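Local structure of alpha-galactosidase 1 (3LRK) at residues Y66-L71 and V143-Y148; H98-L103 and F108-Y113. The protein hydrolyses terminal, non-reducing alpha-D-galactose residues from alpha-D-galactosides, among them galactose oligosaccharides, galactomannans and galactolipids, and works as a secreted homotetramer. The protein carries 1 engineered substitution. One frame throughout, in Å; residues are numbered along the deposited sequence.

Interaction 1 of 2, residues Y66-L71 and V143-Y148; sequences YKYIIL and VDYLKY
Y145 reaches across to Y68 and I70 and lies against both, one at each end of its side chain. Near the backbone, CD2 of Y145 sits over one face of the Y68 ring, toward the rim, and comes within 3.6 Å of Y68 CD1; Y145 CB meets that same Y68 carbon at 3.7 Å. The two rings meet obliquely, inclined by 47° with centroids 4.9 Å apart. Farther out, I70 covers part of one face of the Y145 ring: its CG1 makes a CH-pi contact 4.2 Å from the centroid of the Y145 ring, while I70 CD1 reaches Y145 CE1 at 3.7 Å. With chi1 at 180°, CG of Y145 stands opposite its own backbone N, which carries the ring past Y68 to I70.

Both segments belong to the parallel beta-barrel of the GH27 catalytic domain, a TIM-barrel fold. Strands 68-70 and 145-149 are not neighbours, since 109-115 runs between them, and the closest CA atoms, those of I70 and Y145, are 7.7 Å apart. The contact is therefore made by side chains pointing into the barrel, where I291 and F182 also touch Y145 and its hydroxyl is hydrogen-bonded to Q31 NE2. At the hydroxyl end of Y68 a water lies in the plane of the ring, 2.7 Å from Y68 OH, and donates to D144 O at 2.7 Å. The carboxylate of D144 turns elsewhere, to H104, F110 N and R179. K147, two residues on from Y145, binds substrate, and its NZ is salt-bridged to D72.

Interaction 2 of 2, residues H98-L103 and F108-Y113; sequences HVADHL and FLFGMY. With NA (sodium ion), chain K; NAG (2-acetamido-2-deoxy-beta-D-glucopyranose), chain D.
L103 at the end of the helical segment and F108 at the start of the strand segment are joined by F108 N donating to L103 O at 2.9 Å, and the axes of helix 98-103 and strand 109-113 run roughly antiparallel, at 147° between their N-to-C directions and 7.6 Å apart at closest approach. A chi1 of -178° swings the F110 ring away from its own backbone N and onto the helix: L103 CD1 lies 3.4 Å from F110 CD1, A100 CB packs against F110 CD2 at 3.6 Å, and V99 CG1 rests over a face. Cutting F110 back to an alanine is likely to leave A100 CB and V99 CG1 without their mate, L103 CD1 with only the CB, and a gap between helix and strand. Elsewhere on the helix, H98 NE2 and H102 NE2 each bind the sodium ion at 2.3 Å, and C8 of the N-acetylglucosamine sits over the centre of the H102 ring. The pairing is the helix-to-strand packing of a beta/alpha barrel: helix 46-58 flanks helix 96-105 through V99, H102 and L103, and strand 68-70 lies beside strand 109-115, with I69 touching L103 and F108.

Of the four segments, 66-71 comes first, then 98-103 and 108-113, and later 143-148. Interaction 1 closes the long loop, 71 residues between its segments; interaction 2 closes a short connection, four residues made of the helix end and a turn, nested inside it. Their centres are 8 Å apart. Strand 109-115 is the element between them: it is the sheet neighbour of both 68-70 and 145-149, and makes probable backbone hydrogen bonds to each side, L109 N with K67 O at 2.8 Å and F110 O with D144 N at 2.7 Å. Interaction 1 thus joins the two strands flanking 109-115, on the inner side of the wall, and interaction 2 ties that strand to the outer helix layer.

Interaction 1 of 2, residues Y66-L71 and V143-Y148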
ATOM      1  N   TYR A  66      19.895 -23.570 -25.909  1.00 24.00           N
ATOM      2  CA  TYR A  66      18.655 -22.902 -26.356  1.00 23.67           C
ATOM      3  C   TYR A  66      17.710 -23.904 -27.023  1.00 23.73           C
ATOM      4  O   TYR A  66      17.595 -23.966 -28.257  1.00 23.36           O
ATOM      5  CB  TYR A  66      18.949 -21.747 -27.315  1.00 23.56           C
ATOM      6  CG  TYR A  66      19.751 -20.590 -26.748  1.00 23.30           C
ATOM      7  CD1 TYR A  66      19.133 -19.557 -26.025  1.00 22.85           C
ATOM      8  CD2 TYR A  66      21.129 -20.503 -26.963  1.00 23.31           C
ATOM      9  CE1 TYR A  66      19.887 -18.464 -25.524  1.00 22.42           C
ATOM     10  CE2 TYR A  66      21.882 -19.426 -26.462  1.00 22.22           C
ATOM     11  CZ  TYR A  66      21.258 -18.416 -25.750  1.00 22.63           C
ATOM     12  OH  TYR A  66      22.015 -17.358 -25.284  1.00 22.96           O
ATOM     13  N   LYS A  67      17.021 -24.680 -26.195  1.00 23.62           N
ATOM     14  CA  LYS A  67      16.327 -25.881 -26.669  1.00 24.01           C
ATOM     15  C   LYS A  67      14.805 -25.832 -26.661  1.00 23.50           C
ATOM     16  O   LYS A  67      14.161 -26.654 -27.313  1.00 23.32           O
ATOM     17  CB  LYS A  67      16.834 -27.118 -25.916  1.00 24.80           C
ATOM     18  CG  LYS A  67      18.175 -27.607 -26.475  1.00 28.22           C
ATOM     19  CD  LYS A  67      18.710 -28.821 -25.747  1.00 33.42           C
ATOM     20  CE  LYS A  67      19.992 -29.299 -26.397  1.00 36.27           C
ATOM     21  NZ  LYS A  67      20.442 -30.602 -25.797  1.00 39.30           N
ATOM     22  N   TYR A  68      14.240 -24.884 -25.917  1.00 22.39           N
ATOM     23  CA  TYR A  68      12.790 -24.690 -25.911  1.00 21.91           C
ATOM     24  C   TYR A  68      12.371 -23.758 -27.047  1.00 21.65           C
ATOM     25  O   TYR A  68      12.772 -22.590 -27.084  1.00 22.30           O
ATOM     26  CB  TYR A  68      12.308 -24.143 -24.556  1.00 21.68           C
ATOM     27  CG  TYR A  68      12.295 -25.169 -23.452  1.00 21.17           C
ATOM     28  CD1 TYR A  68      11.300 -26.144 -23.394  1.00 20.58           C
ATOM     29  CD2 TYR A  68      13.268 -25.159 -22.455  1.00 21.62           C
ATOM     30  CE1 TYR A  68      11.283 -27.095 -22.369  1.00 21.52           C
ATOM     31  CE2 TYR A  68      13.262 -26.105 -21.429  1.00 21.53           C
ATOM     32  CZ  TYR A  68      12.267 -27.063 -21.391  1.00 20.31           C
ATOM     33  OH  TYR A  68      12.261 -27.993 -20.385  1.00 20.70           O
ATOM     34  N   ILE A  69      11.611 -24.307 -27.991  1.00 20.99           N
ATOM     35  CA  ILE A  69      10.966 -23.536 -29.059  1.00 20.42           C
ATOM     36  C   ILE A  69       9.550 -23.224 -28.591  1.00 20.05           C
ATOM     37  O   ILE A  69       8.665 -24.109 -28.576  1.00 20.06           O
ATOM     38  CB  ILE A  69      10.940 -24.323 -30.410  1.00 20.24           C
ATOM     39  CG1 ILE A  69      12.366 -24.701 -30.851  1.00 20.78           C
ATOM     40  CG2 ILE A  69      10.196 -23.525 -31.501  1.00 20.79           C
ATOM     41  CD1 ILE A  69      13.330 -23.492 -31.033  1.00 21.01           C
ATOM     42  N   ILE A  70       9.347 -21.976 -28.178  1.00 19.83           N
ATOM     43  CA  ILE A  70       8.105 -21.595 -27.509  1.00 19.77           C
ATOM     44  C   ILE A  70       7.182 -20.804 -28.429  1.00 19.61           C
ATOM     45  O   ILE A  70       7.450 -19.649 -28.763  1.00 19.71           O
ATOM     46  CB  ILE A  70       8.354 -20.793 -26.204  1.00 19.80           C
ATOM     47  CG1 ILE A  70       9.343 -21.519 -25.285  1.00 18.73           C
ATOM     48  CG2 ILE A  70       7.023 -20.529 -25.478  1.00 19.31           C
ATOM     49  CD1 ILE A  70      10.092 -20.576 -24.322  1.00 20.43           C
ATOM     50  N   LEU A  71       6.097 -21.457 -28.827  1.00 19.67           N
ATOM     51  CA  LEU A  71       5.034 -20.849 -29.608  1.00 19.78           C
ATOM     52  C   LEU A  71       4.177 -20.040 -28.640  1.00 20.45           C
ATOM     53  O   LEU A  71       3.689 -20.581 -27.640  1.00 20.26           O
ATOM     54  CB  LEU A  71       4.186 -21.927 -30.283  1.00 19.27           C
ATOM     55  CG  LEU A  71       2.915 -21.496 -31.039  1.00 19.17           C
ATOM     56  CD1 LEU A  71       3.242 -20.692 -32.289  1.00 20.11           C
ATOM     57  CD2 LEU A  71       2.059 -22.696 -31.371  1.00 18.27           C
ATOM     58  N   VAL A 143       3.457 -31.472 -25.849  1.00 19.57           N
ATOM     59  CA  VAL A 143       4.059 -30.219 -25.421  1.00 18.71           C
ATOM     60  C   VAL A 143       4.942 -30.447 -24.179  1.00 18.90           C
ATOM     61  O   VAL A 143       4.609 -31.258 -23.335  1.00 19.38           O
ATOM     62  CB  VAL A 143       2.917 -29.197 -25.118  1.00 18.78           C
ATOM     63  CG1 VAL A 143       3.439 -27.935 -24.418  1.00 17.65           C
ATOM     64  CG2 VAL A 143       2.182 -28.838 -26.413  1.00 17.57           C
ATOM     65  N   ASP A 144       6.057 -29.723 -24.082  1.00 19.04           N
ATOM     66  CA  ASP A 144       7.038 -29.898 -22.985  1.00 19.25           C
ATOM     67  C   ASP A 144       7.144 -28.724 -22.028  1.00 19.13           C
ATOM     68  O   ASP A 144       7.872 -28.805 -21.032  1.00 19.31           O
ATOM     69  CB  ASP A 144       8.433 -30.165 -23.561  1.00 19.16           C
ATOM     70  CG  ASP A 144       8.430 -31.256 -24.607  1.00 19.17           C
ATOM     71  OD1 ASP A 144       8.067 -32.411 -24.282  1.00 19.91           O
ATOM     72  OD2 ASP A 144       8.761 -30.940 -25.764  1.00 19.46           O
ATOM     73  N   TYR A 145       6.429 -27.635 -22.334  1.00 18.93           N
ATOM     74  CA  TYR A 145       6.599 -26.343 -21.667  1.00 18.57           C
ATOM     75  C   TYR A 145       5.331 -25.525 -21.881  1.00 18.75           C
ATOM     76  O   TYR A 145       4.783 -25.493 -22.987  1.00 18.65           O
ATOM     77  CB  TYR A 145       7.809 -25.645 -22.291  1.00 18.61           C
ATOM     78  CG  TYR A 145       8.228 -24.265 -21.796  1.00 19.17           C
ATOM     79  CD1 TYR A 145       7.474 -23.120 -22.085  1.00 18.14           C
ATOM     80  CD2 TYR A 145       9.433 -24.104 -21.105  1.00 18.78           C
ATOM     81  CE1 TYR A 145       7.912 -21.842 -21.669  1.00 18.83           C
ATOM     82  CE2 TYR A 145       9.866 -22.862 -20.687  1.00 19.60           C
ATOM     83  CZ  TYR A 145       9.107 -21.730 -20.965  1.00 19.55           C
ATOM     84  OH  TYR A 145       9.558 -20.493 -20.542  1.00 18.72           O
ATOM     85  N   LEU A 146       4.861 -24.865 -20.827  1.00 18.64           N
ATOM     86  CA  LEU A 146       3.698 -23.967 -20.954  1.00 18.66           C
ATOM     87  C   LEU A 146       4.014 -22.602 -20.384  1.00 18.57           C
ATOM     88  O   LEU A 146       4.366 -22.482 -19.204  1.00 18.30           O
ATOM     89  CB  LEU A 146       2.457 -24.555 -20.257  1.00 18.51           C
ATOM     90  CG  LEU A 146       1.154 -23.725 -20.316  1.00 18.98           C
ATOM     91  CD1 LEU A 146       0.638 -23.570 -21.748  1.00 16.56           C
ATOM     92  CD2 LEU A 146       0.078 -24.339 -19.408  1.00 21.72           C
ATOM     93  N   LYS A 147       3.886 -21.571 -21.217  1.00 18.65           N
ATOM     94  CA  LYS A 147       3.919 -20.190 -20.734  1.00 18.98           C
ATOM     95  C   LYS A 147       2.470 -19.777 -20.418  1.00 18.95           C
ATOM     96  O   LYS A 147       1.584 -19.895 -21.269  1.00 18.56           O
ATOM     97  CB  LYS A 147       4.583 -19.277 -21.773  1.00 18.99           C
ATOM     98  CG  LYS A 147       4.400 -17.793 -21.507  1.00 20.83           C
ATOM     99  CD  LYS A 147       5.015 -16.933 -22.584  1.00 22.07           C
ATOM    100  CE  LYS A 147       4.615 -15.483 -22.370  1.00 23.77           C
ATOM    101  NZ  LYS A 147       5.364 -14.546 -23.248  1.00 26.08           N
ATOM    102  N   TYR A 148       2.224 -19.302 -19.193  1.00 18.00           N
ATOM    103  CA  TYR A 148       0.848 -19.216 -18.714  1.00 17.96           C
ATOM    104  C   TYR A 148       0.538 -17.811 -18.204  1.00 17.53           C
ATOM    105  O   TYR A 148       0.925 -17.434 -17.103  1.00 16.82           O
ATOM    106  CB  TYR A 148       0.564 -20.333 -17.680  1.00 17.36           C
ATOM    107  CG  TYR A 148      -0.898 -20.646 -17.431  1.00 17.30           C
ATOM    108  CD1 TYR A 148      -1.778 -20.901 -18.493  1.00 16.69           C
ATOM    109  CD2 TYR A 148      -1.399 -20.716 -16.125  1.00 15.64           C
ATOM    110  CE1 TYR A 148      -3.120 -21.203 -18.261  1.00 18.09           C
ATOM    111  CE2 TYR A 148      -2.723 -21.023 -15.881  1.00 14.75           C
ATOM    112  CZ  TYR A 148      -3.589 -21.251 -16.943  1.00 17.49           C
ATOM    113  OH  TYR A 148      -4.915 -21.541 -16.701  1.00 16.34           O
TER
HETATM  114  O   HOH W   1      10.286 -29.852 -20.384  1.00 20.05           O

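Interaction 2 of 2, residues H98-L103 and F108-Y113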
ATOM      1  N   HIS A  98       2.046 -32.767 -34.317  1.00 21.46           N
ATOM      2  CA  HIS A  98       2.951 -32.913 -35.460  1.00 21.74           C
ATOM      3  C   HIS A  98       4.130 -31.919 -35.458  1.00 21.53           C
ATOM      4  O   HIS A  98       5.247 -32.263 -35.883  1.00 21.48           O
ATOM      5  CB  HIS A  98       2.172 -32.816 -36.770  1.00 21.73           C
ATOM      6  CG  HIS A  98       2.940 -33.312 -37.951  1.00 23.45           C
ATOM      7  ND1 HIS A  98       3.332 -34.628 -38.078  1.00 24.12           N
ATOM      8  CD2 HIS A  98       3.415 -32.670 -39.042  1.00 23.89           C
ATOM      9  CE1 HIS A  98       4.002 -34.779 -39.203  1.00 23.45           C
ATOM     10  NE2 HIS A  98       4.055 -33.609 -39.812  1.00 24.66           N
ATOM     11  N   VAL A  99       3.882 -30.698 -34.987  1.00 21.24           N
ATOM     12  CA  VAL A  99       4.959 -29.710 -34.776  1.00 21.42           C
ATOM     13  C   VAL A  99       5.920 -30.215 -33.688  1.00 21.57           C
ATOM     14  O   VAL A  99       7.135 -30.170 -33.864  1.00 21.84           O
ATOM     15  CB  VAL A  99       4.406 -28.309 -34.385  1.00 21.36           C
ATOM     16  CG1 VAL A  99       5.545 -27.258 -34.253  1.00 20.48           C
ATOM     17  CG2 VAL A  99       3.339 -27.850 -35.379  1.00 21.20           C
ATOM     18  N   ALA A 100       5.363 -30.699 -32.574  1.00 22.06           N
ATOM     19  CA  ALA A 100       6.149 -31.304 -31.485  1.00 21.85           C
ATOM     20  C   ALA A 100       7.079 -32.420 -31.981  1.00 21.81           C
ATOM     21  O   ALA A 100       8.225 -32.513 -31.550  1.00 22.33           O
ATOM     22  CB  ALA A 100       5.215 -31.852 -30.410  1.00 21.17           C
ATOM     23  N   ASP A 101       6.562 -33.267 -32.868  1.00 22.54           N
ATOM     24  CA  ASP A 101       7.297 -34.441 -33.387  1.00 22.56           C
ATOM     25  C   ASP A 101       8.509 -34.027 -34.207  1.00 22.41           C
ATOM     26  O   ASP A 101       9.606 -34.580 -34.036  1.00 21.97           O
ATOM     27  CB  ASP A 101       6.367 -35.318 -34.235  1.00 22.67           C
ATOM     28  CG  ASP A 101       5.253 -35.955 -33.422  1.00 22.55           C
ATOM     29  OD1 ASP A 101       5.370 -36.050 -32.183  1.00 21.62           O
ATOM     30  OD2 ASP A 101       4.245 -36.358 -34.030  1.00 22.40           O
ATOM     31  N   HIS A 102       8.306 -33.056 -35.100  1.00 22.36           N
ATOM     32  CA  HIS A 102       9.406 -32.429 -35.855  1.00 22.47           C
ATOM     33  C   HIS A 102      10.451 -31.806 -34.939  1.00 22.26           C
ATOM     34  O   HIS A 102      11.661 -31.975 -35.148  1.00 22.40           O
ATOM     35  CB  HIS A 102       8.857 -31.348 -36.787  1.00 22.63           C
ATOM     36  CG  HIS A 102       8.423 -31.857 -38.119  1.00 23.12           C
ATOM     37  ND1 HIS A 102       9.271 -32.545 -38.958  1.00 24.08           N
ATOM     38  CD2 HIS A 102       7.243 -31.756 -38.774  1.00 22.76           C
ATOM     39  CE1 HIS A 102       8.631 -32.857 -40.070  1.00 24.27           C
ATOM     40  NE2 HIS A 102       7.402 -32.383 -39.985  1.00 23.85           N
ATOM     41  N   LEU A 103       9.989 -31.080 -33.918  1.00 21.89           N
ATOM     42  CA  LEU A 103      10.901 -30.487 -32.941  1.00 21.50           C
ATOM     43  C   LEU A 103      11.699 -31.551 -32.184  1.00 21.43           C
ATOM     44  O   LEU A 103      12.925 -31.465 -32.106  1.00 21.32           O
ATOM     45  CB  LEU A 103      10.164 -29.526 -31.984  1.00 21.31           C
ATOM     46  CG  LEU A 103       9.597 -28.264 -32.664  1.00 21.45           C
ATOM     47  CD1 LEU A 103       8.710 -27.443 -31.717  1.00 20.27           C
ATOM     48  CD2 LEU A 103      10.710 -27.389 -33.229  1.00 20.65           C
ATOM     49  N   PHE A 108      14.854 -30.781 -30.074  1.00 23.75           N
ATOM     50  CA  PHE A 108      14.258 -29.601 -29.457  1.00 23.06           C
ATOM     51  C   PHE A 108      13.156 -30.008 -28.482  1.00 22.50           C
ATOM     52  O   PHE A 108      12.640 -31.127 -28.539  1.00 22.32           O
ATOM     53  CB  PHE A 108      13.653 -28.673 -30.519  1.00 23.29           C
ATOM     54  CG  PHE A 108      14.651 -27.772 -31.202  1.00 23.70           C
ATOM     55  CD1 PHE A 108      14.972 -27.967 -32.547  1.00 25.05           C
ATOM     56  CD2 PHE A 108      15.254 -26.730 -30.512  1.00 24.75           C
ATOM     57  CE1 PHE A 108      15.888 -27.143 -33.195  1.00 23.73           C
ATOM     58  CE2 PHE A 108      16.171 -25.892 -31.145  1.00 25.62           C
ATOM     59  CZ  PHE A 108      16.488 -26.099 -32.499  1.00 25.19           C
ATOM     60  N   LEU A 109      12.791 -29.078 -27.602  1.00 21.32           N
ATOM     61  CA  LEU A 109      11.606 -29.215 -26.777  1.00 20.42           C
ATOM     62  C   LEU A 109      10.568 -28.169 -27.223  1.00 20.10           C
ATOM     63  O   LEU A 109      10.939 -27.102 -27.712  1.00 19.99           O
ATOM     64  CB  LEU A 109      11.966 -29.069 -25.290  1.00 19.85           C
ATOM     65  CG  LEU A 109      12.832 -30.216 -24.732  1.00 19.90           C
ATOM     66  CD1 LEU A 109      13.187 -29.973 -23.243  1.00 20.26           C
ATOM     67  CD2 LEU A 109      12.118 -31.584 -24.915  1.00 19.89           C
ATOM     68  N   PHE A 110       9.287 -28.491 -27.062  1.00 19.88           N
ATOM     69  CA  PHE A 110       8.191 -27.681 -27.615  1.00 19.73           C
ATOM     70  C   PHE A 110       7.423 -26.972 -26.494  1.00 19.62           C
ATOM     71  O   PHE A 110       6.938 -27.617 -25.562  1.00 19.42           O
ATOM     72  CB  PHE A 110       7.257 -28.584 -28.433  1.00 20.04           C
ATOM     73  CG  PHE A 110       6.096 -27.860 -29.102  1.00 20.46           C
ATOM     74  CD1 PHE A 110       6.239 -26.565 -29.605  1.00 20.90           C
ATOM     75  CD2 PHE A 110       4.876 -28.505 -29.260  1.00 19.39           C
ATOM     76  CE1 PHE A 110       5.176 -25.912 -30.234  1.00 20.11           C
ATOM     77  CE2 PHE A 110       3.799 -27.858 -29.895  1.00 22.29           C
ATOM     78  CZ  PHE A 110       3.962 -26.561 -30.381  1.00 21.02           C
ATOM     79  N   GLY A 111       7.346 -25.647 -26.591  1.00 19.29           N
ATOM     80  CA  GLY A 111       6.567 -24.835 -25.662  1.00 19.48           C
ATOM     81  C   GLY A 111       5.319 -24.272 -26.322  1.00 19.32           C
ATOM     82  O   GLY A 111       5.319 -23.949 -27.518  1.00 19.39           O
ATOM     83  N   MET A 112       4.248 -24.180 -25.540  1.00 18.86           N
ATOM     84  CA  MET A 112       2.991 -23.569 -25.985  1.00 18.79           C
ATOM     85  C   MET A 112       2.512 -22.531 -24.970  1.00 18.71           C
ATOM     86  O   MET A 112       3.152 -22.323 -23.942  1.00 18.79           O
ATOM     87  CB  MET A 112       1.921 -24.633 -26.277  1.00 18.20           C
ATOM     88  CG  MET A 112       2.081 -25.241 -27.677  1.00 18.60           C
ATOM     89  SD  MET A 112       0.702 -26.213 -28.283  1.00 19.45           S
ATOM     90  CE  MET A 112      -0.451 -24.918 -28.721  1.00 17.38           C
ATOM     91  N   TYR A 113       1.397 -21.878 -25.277  1.00 19.22           N
ATOM     92  CA  TYR A 113       0.953 -20.711 -24.525  1.00 19.53           C
ATOM     93  C   TYR A 113      -0.555 -20.741 -24.235  1.00 19.49           C
ATOM     94  O   TYR A 113      -1.367 -21.143 -25.073  1.00 19.56           O
ATOM     95  CB  TYR A 113       1.347 -19.437 -25.292  1.00 19.70           C
ATOM     96  CG  TYR A 113       0.679 -18.160 -24.814  1.00 20.64           C
ATOM     97  CD1 TYR A 113      -0.603 -17.823 -25.253  1.00 20.56           C
ATOM     98  CD2 TYR A 113       1.341 -17.275 -23.949  1.00 20.86           C
ATOM     99  CE1 TYR A 113      -1.230 -16.665 -24.816  1.00 21.32           C
ATOM    100  CE2 TYR A 113       0.719 -16.102 -23.515  1.00 20.14           C
ATOM    101  CZ  TYR A 113      -0.566 -15.807 -23.955  1.00 21.38           C
ATOM    102  OH  TYR A 113      -1.213 -14.651 -23.537  1.00 21.53           O
TER
HETATM  103 NA    NA K8001       5.585 -32.795 -41.324  1.00 18.08          NA
HETATM  104  C1  NAG D1001      10.321 -38.662 -35.961  1.00 28.61           C
HETATM  105  C2  NAG D1001       9.369 -38.851 -37.139  1.00 28.82           C
HETATM  106  C3  NAG D1001       8.620 -40.179 -37.003  1.00 29.10           C
HETATM  107  C4  NAG D1001       9.587 -41.350 -36.791  1.00 29.16           C
HETATM  108  C5  NAG D1001      10.635 -41.015 -35.731  1.00 29.92           C
HETATM  109  C6  NAG D1001      11.762 -42.044 -35.725  1.00 32.05           C
HETATM  110  C7  NAG D1001       8.672 -36.662 -38.011  1.00 28.33           C
HETATM  111  C8  NAG D1001       7.539 -35.691 -38.163  1.00 26.81           C
HETATM  112  N2  NAG D1001       8.436 -37.741 -37.258  1.00 28.68           N
HETATM  113  O3  NAG D1001       7.833 -40.407 -38.150  1.00 27.84           O
HETATM  114  O4  NAG D1001       8.866 -42.509 -36.405  1.00 29.87           O
HETATM  115  O5  NAG D1001      11.231 -39.747 -35.954  1.00 28.69           O
HETATM  116  O6  NAG D1001      12.365 -41.967 -34.452  1.00 33.30           O
HETATM  117  O7  NAG D1001       9.754 -36.442 -38.559  1.00 28.43           O